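PDB 4N7B: 4-hydroxy-3-methylbut-2-enyl diphosphate reductase, apicoplast from Plasmodium falciparum, which catalyses the reduction of (E)-4-hydroxy-3-methylbut-2-enyl diphosphate to isopentenyl and dimethylallyl diphosphate, the last step of the MEP pathway, with an iron-sulfur cluster. Local coordinates for residues Tyr414-Lys425 and Phe510-Trp520; Ser440-Val448 and Ala479-Pro487. All blocks are in the same frame, centred on the assembly; numbering follows the deposited sequence.

How the contacts relate
The two contacts meet through adjacent helices: Leu447 CD2 of contact 2 lies 3.7 Å from Gln420 N of contact 1, with contact centres about 13 Å apart. Both reach the same five-stranded parallel sheet, contact 2 through strand 477-482 and contact 1 through 506-511, one of the sheet's two edge strands. Contact 2, nested in the chain loop that contact 1 closes, is wholly buried; contact 1 is partly buried, with Lys425 exposed. Their chemistry differs accordingly: in 414-425 with 510-520 a carboxylate meets arginine and asparagine, whereas 440-448 with 479-487 packs mostly small side chains with one cross-contact hydrogen bond, backbone N to asparagine side chain, beside a sulfate. Each touches the iron-sulfur cluster, through Tyr414 and Ala484.

Contact 1: residues Tyr414-Lys425 and Phe510-Trp520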
loop_
_atom_site.group_PDB
_atom_site.type_symbol
_atom_site.label_atom_id
_atom_site.label_comp_id
_atom_site.label_asym_id
_atom_site.label_seq_id
_atom_site.Cartn_x
_atom_site.Cartn_y
_atom_site.Cartn_z
ATOM N N TYR A 414 -0.588 -1.365 9.843
ATOM C CA TYR A 414 -1.624 -0.786 10.670
ATOM C C TYR A 414 -2.681 -0.137 9.768
ATOM O O TYR A 414 -3.877 -0.165 10.078
ATOM C CB TYR A 414 -0.999 0.248 11.657
ATOM C CG TYR A 414 -0.695 1.545 10.977
ATOM C CD1 TYR A 414 0.422 1.676 10.153
ATOM C CD2 TYR A 414 -1.565 2.623 11.086
ATOM C CE1 TYR A 414 0.666 2.863 9.485
ATOM C CE2 TYR A 414 -1.325 3.804 10.430
ATOM C CZ TYR A 414 -0.220 3.923 9.633
ATOM O OH TYR A 414 0.002 5.102 8.982
ATOM N N ALA A 415 -2.252 0.441 8.643
ATOM C CA ALA A 415 -3.176 1.215 7.798
ATOM C C ALA A 415 -4.130 0.307 7.052
ATOM O O ALA A 415 -5.325 0.596 6.929
ATOM C CB ALA A 415 -2.412 2.101 6.821
ATOM N N THR A 416 -3.603 -0.809 6.572
ATOM C CA THR A 416 -4.404 -1.819 5.877
ATOM C C THR A 416 -5.427 -2.430 6.858
ATOM O O THR A 416 -6.645 -2.468 6.612
ATOM C CB THR A 416 -3.468 -2.868 5.338
ATOM O OG1 THR A 416 -2.608 -2.259 4.363
ATOM C CG2 THR A 416 -4.220 -4.025 4.706
ATOM N N THR A 417 -4.927 -2.851 8.007
ATOM C CA THR A 417 -5.772 -3.427 9.051
ATOM C C THR A 417 -6.881 -2.447 9.452
ATOM O O THR A 417 -8.059 -2.787 9.524
ATOM C CB THR A 417 -4.922 -3.730 10.312
ATOM O OG1 THR A 417 -3.979 -4.752 10.005
ATOM C CG2 THR A 417 -5.797 -4.170 11.476
ATOM N N ASN A 418 -6.487 -1.217 9.724
ATOM C CA ASN A 418 -7.421 -0.230 10.202
ATOM C C ASN A 418 -8.476 0.104 9.171
ATOM O O ASN A 418 -9.652 0.259 9.507
ATOM C CB ASN A 418 -6.688 1.054 10.590
ATOM C CG ASN A 418 -5.883 0.919 11.865
ATOM O OD1 ASN A 418 -6.001 -0.057 12.594
ATOM N ND2 ASN A 418 -5.083 1.943 12.164
ATOM N N ARG A 419 -8.080 0.277 7.920
ATOM C CA ARG A 419 -9.072 0.651 6.923
ATOM C C ARG A 419 -10.065 -0.484 6.639
ATOM O O ARG A 419 -11.262 -0.224 6.535
ATOM C CB ARG A 419 -8.394 1.134 5.639
ATOM C CG ARG A 419 -7.997 2.604 5.735
ATOM C CD ARG A 419 -6.654 2.862 5.106
ATOM N NE ARG A 419 -6.190 4.198 5.452
ATOM C CZ ARG A 419 -5.611 4.513 6.607
ATOM N NH1 ARG A 419 -5.411 3.589 7.544
ATOM N NH2 ARG A 419 -5.236 5.763 6.831
ATOM N N GLN A 420 -9.590 -1.731 6.525
ATOM C CA GLN A 420 -10.490 -2.878 6.334
ATOM C C GLN A 420 -11.374 -3.085 7.550
ATOM O O GLN A 420 -12.574 -3.324 7.432
ATOM C CB GLN A 420 -9.698 -4.166 6.063
ATOM C CG GLN A 420 -9.082 -4.225 4.679
ATOM C CD GLN A 420 -8.168 -5.432 4.483
ATOM O OE1 GLN A 420 -8.371 -6.484 5.092
ATOM N NE2 GLN A 420 -7.144 -5.273 3.648
ATOM N N THR A 421 -10.791 -2.970 8.735
ATOM C CA THR A 421 -11.549 -3.211 9.961
ATOM C C THR A 421 -12.730 -2.229 10.083
ATOM O O THR A 421 -13.862 -2.626 10.413
ATOM C CB THR A 421 -10.650 -3.129 11.207
ATOM O OG1 THR A 421 -9.655 -4.163 11.141
ATOM C CG2 THR A 421 -11.483 -3.304 12.491
ATOM N N ALA A 422 -12.488 -0.962 9.785
ATOM C CA ALA A 422 -13.534 0.040 9.944
ATOM C C ALA A 422 -14.639 -0.187 8.910
ATOM O O ALA A 422 -15.822 -0.171 9.229
ATOM C CB ALA A 422 -12.948 1.419 9.807
ATOM N N LEU A 423 -14.240 -0.419 7.669
ATOM C CA LEU A 423 -15.198 -0.675 6.596
ATOM C C LEU A 423 -16.027 -1.936 6.895
ATOM O O LEU A 423 -17.260 -1.957 6.721
ATOM C CB LEU A 423 -14.450 -0.844 5.274
ATOM C CG LEU A 423 -15.295 -1.334 4.093
ATOM C CD1 LEU A 423 -16.417 -0.333 3.802
ATOM C CD2 LEU A 423 -14.426 -1.584 2.847
ATOM N N ASN A 424 -15.350 -2.989 7.358
ATOM C CA ASN A 424 -16.027 -4.248 7.671
ATOM C C ASN A 424 -17.130 -4.076 8.709
ATOM O O ASN A 424 -18.156 -4.749 8.634
ATOM C CB ASN A 424 -15.034 -5.287 8.178
ATOM C CG ASN A 424 -14.132 -5.804 7.083
ATOM O OD1 ASN A 424 -14.435 -5.646 5.910
ATOM N ND2 ASN A 424 -13.027 -6.435 7.458
ATOM N N LYS A 425 -16.907 -3.190 9.682
ATOM C CA LYS A 425 -17.869 -2.964 10.771
ATOM C C LYS A 425 -19.145 -2.298 10.300
ATOM O O LYS A 425 -20.229 -2.626 10.770
ATOM C CB LYS A 425 -17.274 -2.065 11.849
ATOM C CG LYS A 425 -16.884 -2.792 13.104
ATOM C CD LYS A 425 -15.996 -1.909 13.972
ATOM C CE LYS A 425 -14.908 -2.721 14.642
ATOM N NZ LYS A 425 -14.025 -1.844 15.459
ATOM N N PHE A 510 -18.687 7.624 10.378
ATOM C CA PHE A 510 -18.478 6.363 11.052
ATOM C C PHE A 510 -17.008 6.199 11.429
ATOM O O PHE A 510 -16.127 6.200 10.563
ATOM C CB PHE A 510 -18.910 5.164 10.210
ATOM C CG PHE A 510 -18.696 3.879 10.934
ATOM C CD1 PHE A 510 -19.593 3.475 11.921
ATOM C CD2 PHE A 510 -17.543 3.141 10.732
ATOM C CE1 PHE A 510 -19.375 2.320 12.636
ATOM C CE2 PHE A 510 -17.309 1.993 11.452
ATOM C CZ PHE A 510 -18.226 1.573 12.404
ATOM N N ASP A 511 -16.749 6.025 12.720
ATOM C CA ASP A 511 -15.389 5.875 13.224
ATOM C C ASP A 511 -15.065 4.456 13.640
ATOM O O ASP A 511 -15.698 3.919 14.536
ATOM C CB ASP A 511 -15.201 6.752 14.453
ATOM C CG ASP A 511 -14.869 8.178 14.102
ATOM O OD1 ASP A 511 -15.810 9.001 13.964
ATOM O OD2 ASP A 511 -13.658 8.472 13.970
ATOM N N GLY A 512 -14.068 3.860 12.996
ATOM C CA GLY A 512 -13.423 2.677 13.535
ATOM C C GLY A 512 -12.563 3.154 14.700
ATOM O O GLY A 512 -12.712 4.304 15.172
ATOM N N ALA A 513 -11.658 2.298 15.172
ATOM C CA ALA A 513 -10.814 2.657 16.310
ATOM C C ALA A 513 -9.950 3.819 15.885
ATOM O O ALA A 513 -9.646 3.969 14.698
ATOM C CB ALA A 513 -9.944 1.489 16.744
ATOM N N HIS A 514 -9.570 4.654 16.842
ATOM C CA HIS A 514 -8.667 5.745 16.537
ATOM C C HIS A 514 -7.383 5.155 15.962
ATOM O O HIS A 514 -6.783 4.262 16.541
ATOM C CB HIS A 514 -8.341 6.579 17.779
ATOM C CG HIS A 514 -7.426 7.726 17.490
ATOM N ND1 HIS A 514 -6.124 7.776 17.940
ATOM C CD2 HIS A 514 -7.615 8.852 16.761
ATOM C CE1 HIS A 514 -5.555 8.892 17.517
ATOM N NE2 HIS A 514 -6.439 9.562 16.798
ATOM N N GLU A 515 -6.968 5.663 14.818
ATOM C CA GLU A 515 -5.706 5.269 14.235
ATOM C C GLU A 515 -4.604 6.140 14.820
ATOM O O GLU A 515 -4.708 7.366 14.822
ATOM C CB GLU A 515 -5.765 5.458 12.726
ATOM C CG GLU A 515 -4.445 5.406 12.016
ATOM C CD GLU A 515 -4.641 5.201 10.518
ATOM O OE1 GLU A 515 -4.586 6.177 9.719
ATOM O OE2 GLU A 515 -4.891 4.036 10.137
ATOM N N ASN A 516 -3.546 5.505 15.304
ATOM C CA ASN A 516 -2.353 6.233 15.678
ATOM C C ASN A 516 -1.408 6.415 14.508
ATOM O O ASN A 516 -0.809 5.464 14.013
ATOM C CB ASN A 516 -1.655 5.544 16.840
ATOM C CG ASN A 516 -2.432 5.692 18.135
ATOM O OD1 ASN A 516 -2.587 6.804 18.665
ATOM N ND2 ASN A 516 -2.943 4.579 18.641
ATOM N N VAL A 517 -1.278 7.661 14.074
ATOM C CA VAL A 517 -0.421 7.989 12.958
ATOM C C VAL A 517 1.027 8.010 13.437
ATOM O O VAL A 517 1.386 8.791 14.319
ATOM C CB VAL A 517 -0.814 9.347 12.344
ATOM C CG1 VAL A 517 0.059 9.665 11.152
ATOM C CG2 VAL A 517 -2.280 9.327 11.951
ATOM N N PRO A 518 1.859 7.118 12.884
ATOM C CA PRO A 518 3.285 7.078 13.220
ATOM C C PRO A 518 3.946 8.428 12.991
ATOM O O PRO A 518 3.539 9.186 12.104
ATOM C CB PRO A 518 3.851 6.059 12.235
ATOM C CG PRO A 518 2.694 5.205 11.867
ATOM C CD PRO A 518 1.499 6.099 11.892
ATOM N N LYS A 519 4.970 8.711 13.784
ATOM C CA LYS A 519 5.690 9.958 13.700
ATOM C C LYS A 519 6.975 9.772 12.914
ATOM O O LYS A 519 8.036 10.240 13.298
ATOM C CB LYS A 519 5.956 10.475 15.110
ATOM C CG LYS A 519 4.746 11.179 15.659
ATOM C CD LYS A 519 4.548 10.935 17.141
ATOM C CE LYS A 519 3.313 11.675 17.650
ATOM N NZ LYS A 519 3.306 13.114 17.231
ATOM N N TRP A 520 6.880 9.107 11.777
ATOM C CA TRP A 520 8.057 8.943 10.949
ATOM C C TRP A 520 8.533 10.292 10.400
ATOM O O TRP A 520 7.734 11.138 10.029
ATOM C CB TRP A 520 7.752 7.983 9.810
ATOM C CG TRP A 520 7.237 6.641 10.290
ATOM C CD1 TRP A 520 7.464 6.051 11.505
ATOM C CD2 TRP A 520 6.399 5.742 9.560
ATOM N NE1 TRP A 520 6.823 4.830 11.568
ATOM C CE2 TRP A 520 6.166 4.619 10.384
ATOM C CE3 TRP A 520 5.829 5.775 8.283
ATOM C CZ2 TRP A 520 5.382 3.552 9.980
ATOM C CZ3 TRP A 520 5.050 4.699 7.877
ATOM C CH2 TRP A 520 4.839 3.602 8.724
HETATM O O HOH W 1 -1.941 7.004 9.257
HETATM O O HOH W 2 -6.499 1.754 15.491
#
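Arg419 and Glu515 form an end-on, two-nitrogen salt bridge: NH1 of Arg419 is 2.7 Å from OE2 of Glu515, and NH2 of Arg419 is 3.0 Å from OE1 of Glu515. Guanidinium and carboxylate are nearly coplanar (17° apart), and both oxygens use their syn lone pairs. The anti lone pair of Glu515 OE2 takes an almost straight bond (172°) from Asn418 ND2 at 2.9 Å, with the oxygen in the amide plane. Two donors grip OE2 and a third holds OE1; together the three bonds fix the carboxylate's rotation and would be expected to favour its ionised form. Glu515 gets there because CG is trans to the backbone N (chi1 166°) and the chain runs straight on toward the helix. Arg419 starts away from the loop but bends at chi2; its NH1 also donates to Ala415 O.

The Tyr414 side chain runs about perpendicular to that of Glu515, with Glu515 CG at the ring edge. The hydroxyl of Tyr414 is hydrogen-bonded to the backbone N of Lys232 and to a water that donates to Glu515 OE1, while Pro518 CD packs 3.4 Å from Tyr414 OH. Farther along the helix, Phe510 CZ lies 3.8 Å from Lys425 CB, and Gly512 CA sits 4.0 Å from Ala422 CB. The C-terminal segment leaving the sheet is thereby fastened along helix 414-427, whose first residue, Tyr414, lines the iron-sulfur cluster pocket of this IspH-family reductase.

Contact 2: residues Ser440-Val448 and Ala479-Pro487; sequences SSSNAKKLV and ALTSAASTP. With SO4 (sulfate ion), chain C.
The diphosphate-binding pocket of the IspH family, assigned here by similarity, is formed in part by the N-terminus of helix 442-452 and the type I beta turn Ala483-Thr486 that follows strand 477-482. A sulfate, probably from the crystallisation liquor, occupies the helix end, consistent with the place of a substrate phosphate. Ser442 N donates to sulfate O3 at 2.8 Å; Asn443 N and Asn443 ND2 both donate to sulfate O4, at 2.9 and 3.0 Å. His260 and His343 also bind the anion. Ser441 is the N-cap: its OG accepts from Ala444 N.

The amide of Asn443 bridges anion and turn. Chi1 of 79° turns it back over its own backbone, so that ND2 faces the sulfate and OD1 the turn, where Ala484 N donates to OD1 at 3.1 Å, nearly straight (172°) and tilted 17° from the carbonyl plane. Ala484 in turn touches the iron-sulfur cluster, so one side chain ties the anion site to a residue of the cluster pocket. Leu447 CD1 covers the strand end, 3.9 Å from Ser482 O. The backbones come closest at Ala444 and Ala483, whose CB methyls press together at 3.4 Å, tighter than usual van der Waals contact.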
loop_
_atom_site.group_PDB
_atom_site.type_symbol
_atom_site.label_atom_id
_atom_site.label_comp_id
_atom_site.label_asym_id
_atom_site.label_seq_id
_atom_site.Cartn_x
_atom_site.Cartn_y
_atom_site.Cartn_z
ATOM N N SER A 440 -4.691 0.468 -9.702
ATOM C CA SER A 440 -3.321 -0.026 -9.580
ATOM C C SER A 440 -2.961 -0.274 -8.105
ATOM O O SER A 440 -1.901 -0.806 -7.813
ATOM C CB SER A 440 -2.339 0.979 -10.188
ATOM O OG SER A 440 -2.352 2.204 -9.452
ATOM N N SER A 441 -3.832 0.127 -7.178
ATOM C CA SER A 441 -3.556 -0.054 -5.752
ATOM C C SER A 441 -4.160 -1.323 -5.151
ATOM O O SER A 441 -5.386 -1.489 -5.110
ATOM C CB SER A 441 -4.064 1.135 -4.940
ATOM O OG SER A 441 -4.151 0.753 -3.577
ATOM N N SER A 442 -3.306 -2.191 -4.624
ATOM C CA SER A 442 -3.776 -3.451 -4.069
ATOM C C SER A 442 -4.672 -3.230 -2.847
ATOM O O SER A 442 -5.737 -3.838 -2.747
ATOM C CB SER A 442 -2.588 -4.375 -3.745
ATOM O OG SER A 442 -2.972 -5.428 -2.874
ATOM N N ASN A 443 -4.279 -2.361 -1.920
ATOM C CA ASN A 443 -5.079 -2.203 -0.708
ATOM C C ASN A 443 -6.457 -1.612 -1.021
ATOM O O ASN A 443 -7.431 -1.906 -0.328
ATOM C CB ASN A 443 -4.349 -1.379 0.379
ATOM C CG ASN A 443 -4.408 0.112 0.124
ATOM O OD1 ASN A 443 -5.356 0.782 0.524
ATOM N ND2 ASN A 443 -3.390 0.642 -0.534
ATOM N N ALA A 444 -6.542 -0.761 -2.043
ATOM C CA ALA A 444 -7.842 -0.266 -2.506
ATOM C C ALA A 444 -8.689 -1.453 -2.955
ATOM O O ALA A 444 -9.836 -1.622 -2.529
ATOM C CB ALA A 444 -7.677 0.718 -3.667
ATOM N N LYS A 445 -8.115 -2.295 -3.807
ATOM C CA LYS A 445 -8.859 -3.433 -4.317
ATOM C C LYS A 445 -9.283 -4.349 -3.186
ATOM O O LYS A 445 -10.365 -4.939 -3.239
ATOM C CB LYS A 445 -8.036 -4.187 -5.361
ATOM C CG LYS A 445 -8.020 -3.450 -6.701
ATOM C CD LYS A 445 -7.238 -4.198 -7.767
ATOM C CE LYS A 445 -5.757 -4.142 -7.503
ATOM N NZ LYS A 445 -4.997 -4.664 -8.681
ATOM N N LYS A 446 -8.461 -4.443 -2.141
ATOM C CA LYS A 446 -8.790 -5.332 -1.023
ATOM C C LYS A 446 -9.896 -4.739 -0.155
ATOM O O LYS A 446 -10.606 -5.469 0.548
ATOM C CB LYS A 446 -7.547 -5.692 -0.196
ATOM C CG LYS A 446 -6.452 -6.374 -1.014
ATOM C CD LYS A 446 -6.976 -7.639 -1.684
ATOM C CE LYS A 446 -6.123 -8.041 -2.893
ATOM N NZ LYS A 446 -6.829 -9.091 -3.733
ATOM N N LEU A 447 -10.077 -3.423 -0.219
ATOM C CA LEU A 447 -11.180 -2.814 0.521
ATOM C C LEU A 447 -12.479 -3.203 -0.164
ATOM O O LEU A 447 -13.435 -3.626 0.480
ATOM C CB LEU A 447 -11.042 -1.296 0.572
ATOM C CG LEU A 447 -10.027 -0.790 1.587
ATOM C CD1 LEU A 447 -9.849 0.706 1.428
ATOM C CD2 LEU A 447 -10.472 -1.112 2.986
ATOM N N VAL A 448 -12.517 -3.051 -1.477
ATOM C CA VAL A 448 -13.693 -3.456 -2.236
ATOM C C VAL A 448 -14.037 -4.912 -1.929
ATOM O O VAL A 448 -15.197 -5.276 -1.690
ATOM C CB VAL A 448 -13.430 -3.326 -3.737
ATOM C CG1 VAL A 448 -14.423 -4.189 -4.559
ATOM C CG2 VAL A 448 -13.505 -1.890 -4.140
ATOM N N ALA A 479 -21.660 3.168 2.243
ATOM C CA ALA A 479 -20.444 3.173 3.022
ATOM C C ALA A 479 -19.368 3.810 2.138
ATOM O O ALA A 479 -19.102 3.307 1.034
ATOM C CB ALA A 479 -20.068 1.743 3.362
ATOM N N LEU A 480 -18.775 4.929 2.567
ATOM C CA LEU A 480 -17.771 5.580 1.721
ATOM C C LEU A 480 -16.411 5.594 2.401
ATOM O O LEU A 480 -16.282 6.109 3.514
ATOM C CB LEU A 480 -18.195 7.000 1.368
ATOM C CG LEU A 480 -17.175 7.866 0.631
ATOM C CD1 LEU A 480 -16.907 7.353 -0.784
ATOM C CD2 LEU A 480 -17.661 9.314 0.582
ATOM N N THR A 481 -15.410 4.998 1.755
ATOM C CA THR A 481 -14.053 5.038 2.274
ATOM C C THR A 481 -13.038 5.263 1.156
ATOM O O THR A 481 -13.416 5.499 0.015
ATOM C CB THR A 481 -13.700 3.776 3.058
ATOM O OG1 THR A 481 -12.428 3.972 3.689
ATOM C CG2 THR A 481 -13.614 2.594 2.163
ATOM N N SER A 482 -11.755 5.189 1.466
ATOM C CA SER A 482 -10.751 5.449 0.458
ATOM C C SER A 482 -9.469 4.741 0.825
ATOM O O SER A 482 -9.203 4.487 1.997
ATOM C CB SER A 482 -10.506 6.957 0.319
ATOM O OG SER A 482 -10.061 7.488 1.558
ATOM N N ALA A 483 -8.688 4.411 -0.196
ATOM C CA ALA A 483 -7.466 3.648 -0.025
ATOM C C ALA A 483 -6.353 4.488 0.573
ATOM O O ALA A 483 -6.456 5.712 0.666
ATOM C CB ALA A 483 -7.024 3.100 -1.350
ATOM N N ALA A 484 -5.277 3.814 0.959
ATOM C CA ALA A 484 -4.173 4.455 1.651
ATOM C C ALA A 484 -3.374 5.401 0.766
ATOM O O ALA A 484 -2.522 6.135 1.261
ATOM C CB ALA A 484 -3.246 3.386 2.255
ATOM N N SER A 485 -3.640 5.384 -0.533
ATOM C CA SER A 485 -2.889 6.187 -1.502
ATOM C C SER A 485 -3.782 7.279 -2.080
ATOM O O SER A 485 -3.357 8.035 -2.947
ATOM C CB SER A 485 -2.387 5.308 -2.657
ATOM O OG SER A 485 -3.389 4.328 -3.007
ATOM N N THR A 486 -5.022 7.363 -1.607
ATOM C CA THR A 486 -6.027 8.276 -2.190
ATOM C C THR A 486 -6.102 9.683 -1.530
ATOM O O THR A 486 -6.377 9.806 -0.333
ATOM C CB THR A 486 -7.427 7.642 -2.118
ATOM O OG1 THR A 486 -7.400 6.362 -2.762
ATOM C CG2 THR A 486 -8.435 8.518 -2.818
ATOM N N PRO A 487 -5.893 10.750 -2.325
ATOM C CA PRO A 487 -5.981 12.123 -1.805
ATOM C C PRO A 487 -7.365 12.450 -1.278
ATOM O O PRO A 487 -8.358 12.074 -1.894
ATOM C CB PRO A 487 -5.653 12.993 -3.021
ATOM C CG PRO A 487 -4.970 12.076 -3.988
ATOM C CD PRO A 487 -5.540 10.716 -3.754
HETATM S S SO4 C . -0.491 -0.794 -2.905
HETATM O O1 SO4 C . 0.820 -1.143 -2.376
HETATM O O2 SO4 C . -0.575 0.655 -3.116
HETATM O O3 SO4 C . -0.639 -1.496 -4.177
HETATM O O4 SO4 C . -1.592 -1.207 -2.016
#